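Local coordinates for protein ubiquitin-conjugating enzyme E2 U (Homo sapiens, PDB 1YRV) that catalyses the covalent attachment of ubiquitin to other proteins, receiving it as a cysteine thioester from the activating enzyme, at residues 60-65 against 131-136; 85-90 against 110-115; 96-101 against 157-162. All coordinates share one frame; numbering follows the deposited sequence.

Contact 1 (60-65 against 131-136)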
ATOM      1  N   GLU A  60      -6.433   0.760   7.523  1.00 52.80           N
ATOM      2  CA  GLU A  60      -6.627   1.715   8.612  1.00 55.20           C
ATOM      3  C   GLU A  60      -5.290   2.204   9.166  1.00 56.56           C
ATOM      4  O   GLU A  60      -4.287   1.467   9.173  1.00 55.65           O
ATOM      5  CB  GLU A  60      -7.465   1.096   9.730  1.00 55.47           C
ATOM      6  CG  GLU A  60      -8.919   0.869   9.342  1.00 60.12           C
ATOM      7  CD  GLU A  60      -9.752   0.214  10.462  1.00 62.69           C
ATOM      8  OE1 GLU A  60      -9.150  -0.209  11.484  1.00 63.31           O
ATOM      9  OE2 GLU A  60     -11.003   0.113  10.311  1.00 62.75           O
ATOM     10  N   GLY A  61      -5.282   3.467   9.595  1.00 57.91           N
ATOM     11  CA  GLY A  61      -4.084   4.068  10.145  1.00 59.13           C
ATOM     12  C   GLY A  61      -3.582   3.268  11.326  1.00 59.56           C
ATOM     13  O   GLY A  61      -4.361   2.809  12.143  1.00 57.77           O
ATOM     14  N   LEU A  62      -2.275   3.092  11.423  1.00 61.97           N
ATOM     15  CA  LEU A  62      -1.729   2.318  12.525  1.00 64.59           C
ATOM     16  C   LEU A  62      -2.135   2.906  13.874  1.00 67.47           C
ATOM     17  O   LEU A  62      -2.555   4.075  13.981  1.00 68.23           O
ATOM     18  CB  LEU A  62      -0.207   2.273  12.431  1.00 62.70           C
ATOM     19  CG  LEU A  62       0.475   1.100  13.104  1.00 60.18           C
ATOM     20  CD1 LEU A  62      -0.066  -0.161  12.518  1.00 58.19           C
ATOM     21  CD2 LEU A  62       1.978   1.194  12.933  1.00 59.59           C
ATOM     22  N   GLN A  63      -2.000   2.088  14.911  1.00 70.35           N
ATOM     23  CA  GLN A  63      -2.342   2.523  16.258  1.00 71.55           C
ATOM     24  C   GLN A  63      -1.278   3.393  16.866  1.00 71.08           C
ATOM     25  O   GLN A  63      -0.083   3.116  16.748  1.00 70.77           O
ATOM     26  CB  GLN A  63      -2.593   1.321  17.169  1.00 73.83           C
ATOM     27  CG  GLN A  63      -3.922   0.686  16.901  1.00 77.39           C
ATOM     28  CD  GLN A  63      -4.966   1.744  16.585  1.00 79.88           C
ATOM     29  OE1 GLN A  63      -4.985   2.292  15.478  1.00 81.84           O
ATOM     30  NE2 GLN A  63      -5.814   2.067  17.564  1.00 80.26           N
ATOM     31  N   ASN A  64      -1.734   4.446  17.527  1.00 70.28           N
ATOM     32  CA  ASN A  64      -0.850   5.383  18.188  1.00 70.81           C
ATOM     33  C   ASN A  64       0.068   6.055  17.158  1.00 69.63           C
ATOM     34  O   ASN A  64       1.242   6.324  17.410  1.00 71.07           O
ATOM     35  CB  ASN A  64      -0.034   4.666  19.293  1.00 71.82           C
ATOM     36  CG  ASN A  64      -0.920   3.988  20.358  1.00 72.51           C
ATOM     37  OD1 ASN A  64      -1.154   2.777  20.309  1.00 71.41           O
ATOM     38  ND2 ASN A  64      -1.417   4.778  21.313  1.00 73.19           N
ATOM     39  N   SER A  65      -0.481   6.318  15.981  1.00 67.16           N
ATOM     40  CA  SER A  65       0.277   6.974  14.931  1.00 64.64           C
ATOM     41  C   SER A  65      -0.529   8.196  14.495  1.00 63.50           C
ATOM     42  O   SER A  65      -1.738   8.311  14.766  1.00 60.77           O
ATOM     43  CB  SER A  65       0.482   6.028  13.726  1.00 64.10           C
ATOM     44  OG  SER A  65      -0.746   5.766  13.061  1.00 62.21           O
ATOM     45  N   LEU A 131       2.648  -2.262   4.403  1.00 43.73           N
ATOM     46  CA  LEU A 131       2.128  -0.940   3.999  1.00 43.89           C
ATOM     47  C   LEU A 131       1.542  -0.197   5.193  1.00 44.42           C
ATOM     48  O   LEU A 131       1.834   0.973   5.423  1.00 46.60           O
ATOM     49  CB  LEU A 131       1.035  -1.103   2.932  1.00 43.62           C
ATOM     50  CG  LEU A 131       1.312  -0.717   1.463  1.00 45.39           C
ATOM     51  CD1 LEU A 131       2.721  -0.979   1.097  1.00 43.80           C
ATOM     52  CD2 LEU A 131       0.359  -1.492   0.572  1.00 42.85           C
ATOM     53  N   GLN A 132       0.695  -0.883   5.938  1.00 44.20           N
ATOM     54  CA  GLN A 132       0.086  -0.287   7.111  1.00 46.65           C
ATOM     55  C   GLN A 132       1.119   0.321   8.041  1.00 46.52           C
ATOM     56  O   GLN A 132       1.024   1.481   8.376  1.00 49.47           O
ATOM     57  CB  GLN A 132      -0.727  -1.335   7.861  1.00 43.99           C
ATOM     58  CG  GLN A 132      -1.405  -0.783   9.070  1.00 48.70           C
ATOM     59  CD  GLN A 132      -2.328  -1.799   9.734  1.00 47.44           C
ATOM     60  OE1 GLN A 132      -1.877  -2.735  10.395  1.00 48.83           O
ATOM     61  NE2 GLN A 132      -3.628  -1.632   9.531  1.00 51.04           N
ATOM     62  N   VAL A 133       2.124  -0.452   8.431  1.00 46.48           N
ATOM     63  CA  VAL A 133       3.127   0.074   9.334  1.00 46.53           C
ATOM     64  C   VAL A 133       3.960   1.199   8.763  1.00 47.99           C
ATOM     65  O   VAL A 133       4.159   2.226   9.418  1.00 49.93           O
ATOM     66  CB  VAL A 133       4.080  -1.008   9.791  1.00 47.59           C
ATOM     67  CG1 VAL A 133       5.114  -0.412  10.739  1.00 47.36           C
ATOM     68  CG2 VAL A 133       3.285  -2.125  10.474  1.00 47.60           C
ATOM     69  N   MET A 134       4.449   1.007   7.546  1.00 46.26           N
ATOM     70  CA  MET A 134       5.278   1.991   6.894  1.00 46.21           C
ATOM     71  C   MET A 134       4.530   3.280   6.631  1.00 47.25           C
ATOM     72  O   MET A 134       5.014   4.344   6.960  1.00 46.53           O
ATOM     73  CB  MET A 134       5.834   1.422   5.577  1.00 46.08           C
ATOM     74  CG  MET A 134       6.597   0.083   5.706  1.00 48.34           C
ATOM     75  SD  MET A 134       7.749  -0.365   4.285  1.00 57.24           S
ATOM     76  CE  MET A 134       8.458  -2.024   4.947  1.00 51.20           C
ATOM     77  N   LEU A 135       3.344   3.197   6.051  1.00 47.70           N
ATOM     78  CA  LEU A 135       2.615   4.419   5.758  1.00 50.15           C
ATOM     79  C   LEU A 135       2.184   5.180   7.036  1.00 53.97           C
ATOM     80  O   LEU A 135       1.814   6.371   6.981  1.00 54.48           O
ATOM     81  CB  LEU A 135       1.410   4.119   4.858  1.00 46.55           C
ATOM     82  CG  LEU A 135       1.775   3.913   3.379  1.00 43.04           C
ATOM     83  CD1 LEU A 135       0.688   3.116   2.668  1.00 34.82           C
ATOM     84  CD2 LEU A 135       2.007   5.259   2.677  1.00 43.09           C
ATOM     85  N   SER A 136       2.259   4.511   8.183  1.00 54.56           N
ATOM     86  CA  SER A 136       1.916   5.150   9.449  1.00 57.35           C
ATOM     87  C   SER A 136       3.165   5.636  10.179  1.00 59.23           C
ATOM     88  O   SER A 136       3.069   6.144  11.288  1.00 61.77           O
ATOM     89  CB  SER A 136       1.161   4.180  10.345  1.00 52.92           C
ATOM     90  OG  SER A 136      -0.026   3.781   9.714  1.00 52.64           O
TER
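Leu62 N donates to the hydroxyl of Ser136 with 2.9 Å to OG and a fairly straight N-H...O angle of 158°, fastening the loop after strand 54-60 to the end of helix 124-135. The hydroxyl in turn donates to Gln132 O, 2.9 Å from Ser136 OG and one helical turn back, where the backbone bond from Ser136 N is weak. Gln132 is stretched outward, CG anti to the backbone N (chi1 -179°) and extended beyond it, which brings NE2 to 3.2 Å from Glu60 O. That bond is bent, with an N-H...O angle of 140° and the donor tilted from the carbonyl plane. Leu62 lies across Gln132 at about a right angle: its CD1 rests 3.8 Å from Gln132 CG, while its CD2 reaches 3.9 Å from Val133 CA. On the loop side a type II turn from Leu62 to Ser65 is tied by Ser65 OG, which donates from above the carbonyl plane of Leu62 O at 2.6 Å. Ser65 CB also sits 3.6 Å from Ser136 O. Within the ubiquitin-conjugating fold this joins the link between two central strands to the helix on the sheet, where Gln132 also touches Ile59 and Ser136 touches Phe72. With alanine replacing Gln132 the amide and CG are gone, and Glu60 O would probably lose its side-chain partner while a gap opens beside Leu62 CD1. The chemistry is that of two hydrogen bonds flanked by Leu62 packing on Gln132 and Val133; Ser136 OG serves loop and helix at once, accepting from one and donating to the other.

Contact 2 (85-90 against 110-115)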
ATOM      1  N   ALA A  85       8.466  -9.784  -9.275  1.00 38.67           N
ATOM      2  CA  ALA A  85       8.387  -8.336  -9.289  1.00 38.93           C
ATOM      3  C   ALA A  85       7.284  -7.828  -8.384  1.00 39.49           C
ATOM      4  O   ALA A  85       6.216  -8.448  -8.284  1.00 38.17           O
ATOM      5  CB  ALA A  85       8.117  -7.851 -10.701  1.00 40.78           C
ATOM      6  N   PRO A  86       7.518  -6.665  -7.748  1.00 40.06           N
ATOM      7  CA  PRO A  86       6.553  -6.025  -6.840  1.00 37.12           C
ATOM      8  C   PRO A  86       5.348  -5.420  -7.549  1.00 38.14           C
ATOM      9  O   PRO A  86       5.433  -4.984  -8.689  1.00 38.30           O
ATOM     10  CB  PRO A  86       7.376  -4.927  -6.144  1.00 36.87           C
ATOM     11  CG  PRO A  86       8.434  -4.546  -7.212  1.00 40.20           C
ATOM     12  CD  PRO A  86       8.817  -5.948  -7.733  1.00 39.40           C
ATOM     13  N   PRO A  87       4.192  -5.387  -6.878  1.00 38.91           N
ATOM     14  CA  PRO A  87       3.045  -4.790  -7.560  1.00 36.69           C
ATOM     15  C   PRO A  87       3.284  -3.281  -7.603  1.00 38.47           C
ATOM     16  O   PRO A  87       4.280  -2.792  -7.062  1.00 38.04           O
ATOM     17  CB  PRO A  87       1.851  -5.171  -6.656  1.00 39.23           C
ATOM     18  CG  PRO A  87       2.471  -5.250  -5.280  1.00 36.86           C
ATOM     19  CD  PRO A  87       3.849  -5.876  -5.529  1.00 35.49           C
ATOM     20  N   VAL A  88       2.426  -2.544  -8.290  1.00 40.05           N
ATOM     21  CA  VAL A  88       2.563  -1.095  -8.284  1.00 41.36           C
ATOM     22  C   VAL A  88       1.425  -0.594  -7.385  1.00 43.47           C
ATOM     23  O   VAL A  88       0.248  -0.883  -7.632  1.00 42.80           O
ATOM     24  CB  VAL A  88       2.355  -0.460  -9.659  1.00 44.15           C
ATOM     25  CG1 VAL A  88       2.314   1.063  -9.501  1.00 44.06           C
ATOM     26  CG2 VAL A  88       3.482  -0.859 -10.630  1.00 41.86           C
ATOM     27  N   VAL A  89       1.774   0.150  -6.347  1.00 43.97           N
ATOM     28  CA  VAL A  89       0.771   0.667  -5.430  1.00 46.93           C
ATOM     29  C   VAL A  89       0.625   2.178  -5.645  1.00 48.71           C
ATOM     30  O   VAL A  89       1.618   2.919  -5.767  1.00 50.47           O
ATOM     31  CB  VAL A  89       1.170   0.388  -3.932  1.00 46.82           C
ATOM     32  CG1 VAL A  89       0.223   1.108  -2.984  1.00 43.43           C
ATOM     33  CG2 VAL A  89       1.158  -1.112  -3.649  1.00 44.91           C
ATOM     34  N   LYS A  90      -0.622   2.615  -5.706  1.00 47.96           N
ATOM     35  CA  LYS A  90      -0.914   4.014  -5.869  1.00 47.98           C
ATOM     36  C   LYS A  90      -2.063   4.439  -4.997  1.00 48.91           C
ATOM     37  O   LYS A  90      -3.002   3.670  -4.757  1.00 46.80           O
ATOM     38  CB  LYS A  90      -1.253   4.327  -7.313  1.00 52.53           C
ATOM     39  CG  LYS A  90      -0.050   4.331  -8.214  1.00 57.54           C
ATOM     40  CD  LYS A  90      -0.463   4.466  -9.671  1.00 61.48           C
ATOM     41  CE  LYS A  90       0.770   4.453 -10.581  1.00 65.22           C
ATOM     42  NZ  LYS A  90       1.762   5.534 -10.165  1.00 67.40           N
ATOM     43  N   ASP A 110      10.686   1.103   0.066  1.00 49.18           N
ATOM     44  CA  ASP A 110      11.835   0.368  -0.448  1.00 52.91           C
ATOM     45  C   ASP A 110      11.589  -0.920  -1.229  1.00 51.76           C
ATOM     46  O   ASP A 110      12.023  -1.036  -2.379  1.00 52.02           O
ATOM     47  CB  ASP A 110      12.806   0.068   0.682  1.00 55.94           C
ATOM     48  CG  ASP A 110      13.589   1.268   1.055  1.00 63.39           C
ATOM     49  OD1 ASP A 110      14.820   1.127   1.320  1.00 67.09           O
ATOM     50  OD2 ASP A 110      12.961   2.366   1.081  1.00 66.40           O
ATOM     51  N   PHE A 111      10.924  -1.881  -0.593  1.00 49.90           N
ATOM     52  CA  PHE A 111      10.658  -3.158  -1.224  1.00 48.33           C
ATOM     53  C   PHE A 111       9.787  -3.042  -2.449  1.00 47.69           C
ATOM     54  O   PHE A 111       9.549  -4.027  -3.149  1.00 47.10           O
ATOM     55  CB  PHE A 111      10.046  -4.140  -0.229  1.00 50.48           C
ATOM     56  CG  PHE A 111       8.606  -3.887   0.087  1.00 48.14           C
ATOM     57  CD1 PHE A 111       7.592  -4.361  -0.743  1.00 47.94           C
ATOM     58  CD2 PHE A 111       8.258  -3.223   1.253  1.00 48.98           C
ATOM     59  CE1 PHE A 111       6.219  -4.178  -0.405  1.00 47.28           C
ATOM     60  CE2 PHE A 111       6.901  -3.027   1.610  1.00 46.01           C
ATOM     61  CZ  PHE A 111       5.885  -3.508   0.776  1.00 46.65           C
ATOM     62  N   LEU A 112       9.352  -1.823  -2.734  1.00 46.94           N
ATOM     63  CA  LEU A 112       8.520  -1.595  -3.885  1.00 47.03           C
ATOM     64  C   LEU A 112       9.289  -0.894  -4.973  1.00 48.27           C
ATOM     65  O   LEU A 112       9.044  -1.121  -6.157  1.00 49.25           O
ATOM     66  CB  LEU A 112       7.303  -0.765  -3.507  1.00 44.82           C
ATOM     67  CG  LEU A 112       6.180  -1.446  -2.730  1.00 44.39           C
ATOM     68  CD1 LEU A 112       5.053  -0.450  -2.691  1.00 45.41           C
ATOM     69  CD2 LEU A 112       5.687  -2.748  -3.410  1.00 46.05           C
ATOM     70  N   ASP A 113      10.249  -0.072  -4.566  1.00 50.23           N
ATOM     71  CA  ASP A 113      11.037   0.723  -5.509  1.00 50.36           C
ATOM     72  C   ASP A 113      12.458   0.263  -5.659  1.00 50.89           C
ATOM     73  O   ASP A 113      13.102   0.550  -6.658  1.00 50.89           O
ATOM     74  CB  ASP A 113      11.072   2.184  -5.067  1.00 51.23           C
ATOM     75  CG  ASP A 113       9.712   2.706  -4.692  1.00 51.83           C
ATOM     76  OD1 ASP A 113       8.730   2.278  -5.309  1.00 50.33           O
ATOM     77  OD2 ASP A 113       9.624   3.548  -3.784  1.00 54.98           O
ATOM     78  N   ASN A 114      12.964  -0.431  -4.658  1.00 51.59           N
ATOM     79  CA  ASN A 114      14.328  -0.897  -4.751  1.00 52.99           C
ATOM     80  C   ASN A 114      14.308  -2.384  -5.099  1.00 52.28           C
ATOM     81  O   ASN A 114      13.866  -3.197  -4.300  1.00 51.46           O
ATOM     82  CB  ASN A 114      15.038  -0.662  -3.424  1.00 54.70           C
ATOM     83  CG  ASN A 114      16.521  -0.918  -3.517  1.00 56.94           C
ATOM     84  OD1 ASN A 114      16.999  -1.625  -4.416  1.00 58.99           O
ATOM     85  ND2 ASN A 114      17.261  -0.372  -2.568  1.00 57.89           N
ATOM     86  N   PRO A 115      14.775  -2.752  -6.310  1.00 53.27           N
ATOM     87  CA  PRO A 115      14.806  -4.144  -6.773  1.00 52.97           C
ATOM     88  C   PRO A 115      15.495  -5.072  -5.781  1.00 53.71           C
ATOM     89  O   PRO A 115      15.046  -6.192  -5.571  1.00 55.00           O
ATOM     90  CB  PRO A 115      15.545  -4.047  -8.104  1.00 52.12           C
ATOM     91  CG  PRO A 115      15.132  -2.707  -8.618  1.00 52.36           C
ATOM     92  CD  PRO A 115      15.280  -1.849  -7.358  1.00 53.61           C
TER
HETATM   93  O   HOH W   1       6.331  -0.856  -7.248  1.00 50.04           O
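Leu112 drops its two methyls against Pro86, Pro87 and Val89, seating the short helix 110-113 on the edge strand of the four-stranded antiparallel sheet in the ubiquitin-conjugating (UBC) fold; this chain is the UBC core of a longer protein. The branches divide the work. CD2 of Leu112 lies 3.9 Å from Pro86 CB and 4.2 Å from Pro87 CD, whereas CD1 meets Val89 CG2 at 4.1 Å, the two side chains crossing at about a right angle. The direct contacts are all van der Waals. Chi1 (-75°) sets CG opposite the carbonyl carbon, and chi2 of -172° then sends CD2 to the prolines and CD1 to Val89. Backbone oxygens complete the shell: a water oxygen lies 2.8 Å from Pro87 O and 2.9 Å from Leu112 O and could link them, but it has more acceptors nearby than protons to give.

Further out, Val89 is backed by Leu74 and Ile76 of the adjacent strand, Pro87 by Ile76, Phe78 and Ile127, and Pro86 by Trp118. On the helix side Phe111 stacks on Tyr122 and packs on Ala130, Leu131 and Met134. The predicted thioester cysteine, Cys108, is close in sequence, its side chain about 8 Å from that of Leu112, so this packing lies close to the predicted thioester site. Pro86 also borders the helix backbone, with CG 3.6 Å from Leu112 O and CB 3.8 Å from Phe111 O.

Contact 3 (96-101 against 157-162)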
ATOM      1  N   PHE A  96      -1.646  14.079   1.679  1.00 51.47           N
ATOM      2  CA  PHE A  96      -0.631  15.011   2.167  1.00 49.67           C
ATOM      3  C   PHE A  96       0.221  14.122   3.078  1.00 47.35           C
ATOM      4  O   PHE A  96      -0.067  13.962   4.264  1.00 47.62           O
ATOM      5  CB  PHE A  96      -1.280  16.134   2.975  1.00 49.57           C
ATOM      6  CG  PHE A  96      -0.320  17.216   3.363  1.00 49.74           C
ATOM      7  CD1 PHE A  96      -0.117  17.546   4.699  1.00 48.40           C
ATOM      8  CD2 PHE A  96       0.344  17.945   2.387  1.00 48.19           C
ATOM      9  CE1 PHE A  96       0.734  18.601   5.053  1.00 46.75           C
ATOM     10  CE2 PHE A  96       1.198  19.002   2.736  1.00 48.88           C
ATOM     11  CZ  PHE A  96       1.390  19.327   4.060  1.00 45.44           C
ATOM     12  N   HIS A  97       1.269  13.535   2.513  1.00 46.77           N
ATOM     13  CA  HIS A  97       2.080  12.573   3.241  1.00 42.50           C
ATOM     14  C   HIS A  97       3.535  12.749   2.869  1.00 43.41           C
ATOM     15  O   HIS A  97       3.864  12.957   1.718  1.00 45.43           O
ATOM     16  CB  HIS A  97       1.560  11.166   2.888  1.00 39.75           C
ATOM     17  CG  HIS A  97       2.155  10.066   3.712  1.00 40.30           C
ATOM     18  ND1 HIS A  97       3.506   9.790   3.695  1.00 39.58           N
ATOM     19  CD2 HIS A  97       1.599   9.219   4.601  1.00 38.04           C
ATOM     20  CE1 HIS A  97       3.757   8.822   4.556  1.00 40.49           C
ATOM     21  NE2 HIS A  97       2.623   8.453   5.120  1.00 40.86           N
ATOM     22  N   PRO A  98       4.429  12.682   3.849  1.00 44.88           N
ATOM     23  CA  PRO A  98       5.870  12.843   3.640  1.00 47.33           C
ATOM     24  C   PRO A  98       6.512  11.887   2.625  1.00 50.21           C
ATOM     25  O   PRO A  98       7.468  12.261   1.949  1.00 51.37           O
ATOM     26  CB  PRO A  98       6.450  12.639   5.040  1.00 45.16           C
ATOM     27  CG  PRO A  98       5.315  13.045   5.945  1.00 46.42           C
ATOM     28  CD  PRO A  98       4.136  12.418   5.265  1.00 45.56           C
ATOM     29  N   ASN A  99       6.000  10.664   2.508  1.00 52.13           N
ATOM     30  CA  ASN A  99       6.612   9.714   1.597  1.00 54.52           C
ATOM     31  C   ASN A  99       5.812   9.370   0.353  1.00 55.81           C
ATOM     32  O   ASN A  99       6.241   8.536  -0.444  1.00 56.94           O
ATOM     33  CB  ASN A  99       6.964   8.441   2.362  1.00 54.38           C
ATOM     34  CG  ASN A  99       7.768   8.728   3.615  1.00 54.88           C
ATOM     35  OD1 ASN A  99       7.442   8.239   4.689  1.00 56.83           O
ATOM     36  ND2 ASN A  99       8.806   9.536   3.488  1.00 54.01           N
ATOM     37  N   VAL A 100       4.667  10.017   0.165  1.00 55.21           N
ATOM     38  CA  VAL A 100       3.860   9.743  -1.012  1.00 55.19           C
ATOM     39  C   VAL A 100       4.157  10.806  -2.052  1.00 58.04           C
ATOM     40  O   VAL A 100       4.064  12.001  -1.781  1.00 58.87           O
ATOM     41  CB  VAL A 100       2.358   9.734  -0.667  1.00 51.89           C
ATOM     42  CG1 VAL A 100       1.542   9.414  -1.894  1.00 50.58           C
ATOM     43  CG2 VAL A 100       2.094   8.721   0.428  1.00 47.59           C
ATOM     44  N   ASP A 101       4.556  10.363  -3.237  1.00 61.00           N
ATOM     45  CA  ASP A 101       4.871  11.279  -4.318  1.00 63.98           C
ATOM     46  C   ASP A 101       3.658  12.166  -4.541  1.00 66.68           C
ATOM     47  O   ASP A 101       2.609  11.696  -4.980  1.00 65.98           O
ATOM     48  CB  ASP A 101       5.158  10.528  -5.604  1.00 65.29           C
ATOM     49  CG  ASP A 101       5.897  11.381  -6.603  1.00 67.76           C
ATOM     50  OD1 ASP A 101       7.141  11.255  -6.664  1.00 68.37           O
ATOM     51  OD2 ASP A 101       5.241  12.183  -7.310  1.00 68.17           O
ATOM     52  N   SER A 157       0.070  17.853  15.809  1.00 67.31           N
ATOM     53  CA  SER A 157      -1.360  18.077  16.008  1.00 65.18           C
ATOM     54  C   SER A 157      -1.922  18.861  14.840  1.00 63.34           C
ATOM     55  O   SER A 157      -3.021  18.595  14.373  1.00 61.27           O
ATOM     56  CB  SER A 157      -1.605  18.860  17.295  1.00 65.85           C
ATOM     57  OG  SER A 157      -2.967  19.243  17.387  1.00 66.25           O
ATOM     58  N   LEU A 158      -1.160  19.849  14.388  1.00 62.69           N
ATOM     59  CA  LEU A 158      -1.579  20.657  13.258  1.00 61.82           C
ATOM     60  C   LEU A 158      -1.630  19.734  12.057  1.00 61.39           C
ATOM     61  O   LEU A 158      -2.585  19.745  11.280  1.00 61.88           O
ATOM     62  CB  LEU A 158      -0.573  21.775  12.995  1.00 61.91           C
ATOM     63  CG  LEU A 158      -0.704  22.441  11.624  1.00 60.81           C
ATOM     64  CD1 LEU A 158      -2.133  22.963  11.465  1.00 62.44           C
ATOM     65  CD2 LEU A 158       0.312  23.550  11.475  1.00 59.92           C
ATOM     66  N   TYR A 159      -0.573  18.947  11.909  1.00 60.53           N
ATOM     67  CA  TYR A 159      -0.471  17.989  10.823  1.00 60.52           C
ATOM     68  C   TYR A 159      -1.789  17.213  10.727  1.00 60.93           C
ATOM     69  O   TYR A 159      -2.410  17.157   9.663  1.00 58.89           O
ATOM     70  CB  TYR A 159       0.688  17.021  11.079  1.00 59.80           C
ATOM     71  CG  TYR A 159       0.878  16.030   9.962  1.00 60.39           C
ATOM     72  CD1 TYR A 159       1.580  16.371   8.807  1.00 59.75           C
ATOM     73  CD2 TYR A 159       0.242  14.794  10.001  1.00 60.10           C
ATOM     74  CE1 TYR A 159       1.623  15.506   7.717  1.00 60.19           C
ATOM     75  CE2 TYR A 159       0.279  13.931   8.926  1.00 61.09           C
ATOM     76  CZ  TYR A 159       0.962  14.290   7.785  1.00 59.64           C
ATOM     77  OH  TYR A 159       0.946  13.446   6.703  1.00 60.18           O
ATOM     78  N   ARG A 160      -2.214  16.624  11.843  1.00 62.14           N
ATOM     79  CA  ARG A 160      -3.460  15.875  11.872  1.00 63.77           C
ATOM     80  C   ARG A 160      -4.627  16.714  11.410  1.00 63.32           C
ATOM     81  O   ARG A 160      -5.470  16.260  10.637  1.00 63.69           O
ATOM     82  CB  ARG A 160      -3.769  15.357  13.282  1.00 66.35           C
ATOM     83  CG  ARG A 160      -3.182  13.985  13.619  1.00 70.43           C
ATOM     84  CD  ARG A 160      -4.036  13.279  14.693  1.00 74.36           C
ATOM     85  NE  ARG A 160      -4.392  14.223  15.755  1.00 77.56           N
ATOM     86  CZ  ARG A 160      -3.512  14.761  16.596  1.00 78.82           C
ATOM     87  NH1 ARG A 160      -2.228  14.429  16.505  1.00 79.85           N
ATOM     88  NH2 ARG A 160      -3.903  15.662  17.494  1.00 79.38           N
ATOM     89  N   THR A 161      -4.687  17.946  11.897  1.00 64.68           N
ATOM     90  CA  THR A 161      -5.783  18.835  11.537  1.00 64.62           C
ATOM     91  C   THR A 161      -5.893  18.938  10.035  1.00 63.90           C
ATOM     92  O   THR A 161      -6.991  18.943   9.479  1.00 64.98           O
ATOM     93  CB  THR A 161      -5.566  20.232  12.116  1.00 65.46           C
ATOM     94  OG1 THR A 161      -5.796  20.199  13.531  1.00 67.59           O
ATOM     95  CG2 THR A 161      -6.513  21.226  11.469  1.00 65.74           C
ATOM     96  N   ILE A 162      -4.738  19.027   9.389  1.00 63.61           N
ATOM     97  CA  ILE A 162      -4.672  19.131   7.939  1.00 64.84           C
ATOM     98  C   ILE A 162      -5.183  17.848   7.296  1.00 67.06           C
ATOM     99  O   ILE A 162      -5.948  17.886   6.326  1.00 66.14           O
ATOM    100  CB  ILE A 162      -3.228  19.435   7.482  1.00 62.53           C
ATOM    101  CG1 ILE A 162      -2.811  20.808   8.026  1.00 61.70           C
ATOM    102  CG2 ILE A 162      -3.130  19.421   5.964  1.00 59.72           C
ATOM    103  CD1 ILE A 162      -1.424  21.245   7.646  1.00 59.85           C
TER
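Phe96 meets helix 156-166 with both its ring and its carbonyl. With CG anti to the backbone N (chi1 -173°), the ring is directed at the helix, where CD1 lies 3.8 Å from Ile162 CG2 and 4.0 Å from Tyr159 CE1. Both neighbours approach the Phe96 ring obliquely. Phe96 O takes a weak hydrogen bond from Tyr159 OH, 2.7 Å away and likewise oblique to the tyrosine ring. Tyr159 can reach so far because it swings its ring to the side opposite its backbone N (chi1 -178°), extending it from the helix to the loop; Ile151, Leu152 and Val66 pack beside it.

His97 brings its CA to 3.7 Å from Tyr159 OH, while its imidazole serves the loop instead. ND1 accepts Asn99 N at 2.9 Å, with an N-H...N angle of 167° and the donor lying in the ring plane, and NE2 is hydrogen-bonded to Leu135 O. Bonds at both nitrogens fix the ring's rotation. His97, Pro98 and Asn99 form the HPN motif characteristic of ubiquitin-conjugating enzymes, here about 8 Å from the predicted thioester residue Cys108, measured between the side chains of His97 and Cys108.

Pro98 comes from the opposite direction to Tyr159 and places its CD 3.6 Å from Tyr159 OH, so proline and the Phe96 carbonyl both border the hydroxyl. Asn99 makes no contact with residues 157-162; its OD1 accepts a hydrogen bond from Val139 N, and its backbone is hydrogen-bonded to that of Cys108.

Contacts 2 and 3 are buried, while contact 1 is partly so and has an exposed valine at its margin. Their chemistry also differs: contact 1 depends on hydrogen bonds to side chains, contact 2 on aliphatic packing with a water between two carbonyls, and contact 3 on oblique ring packing around one weak bond. Helix 124-135 connects them. Its Met134 CE packs 3.8 Å from Phe111 CE2 of contact 2, and its end reaches contact 3 through His97 and through Leu135 CD2 at 4.1 Å from Val100 CG2. Contacts 2 and 3 do not touch, their nearest atoms about 7 Å apart, yet the side chains of Leu112 and His97 each lie about 8 Å from that of Cys108.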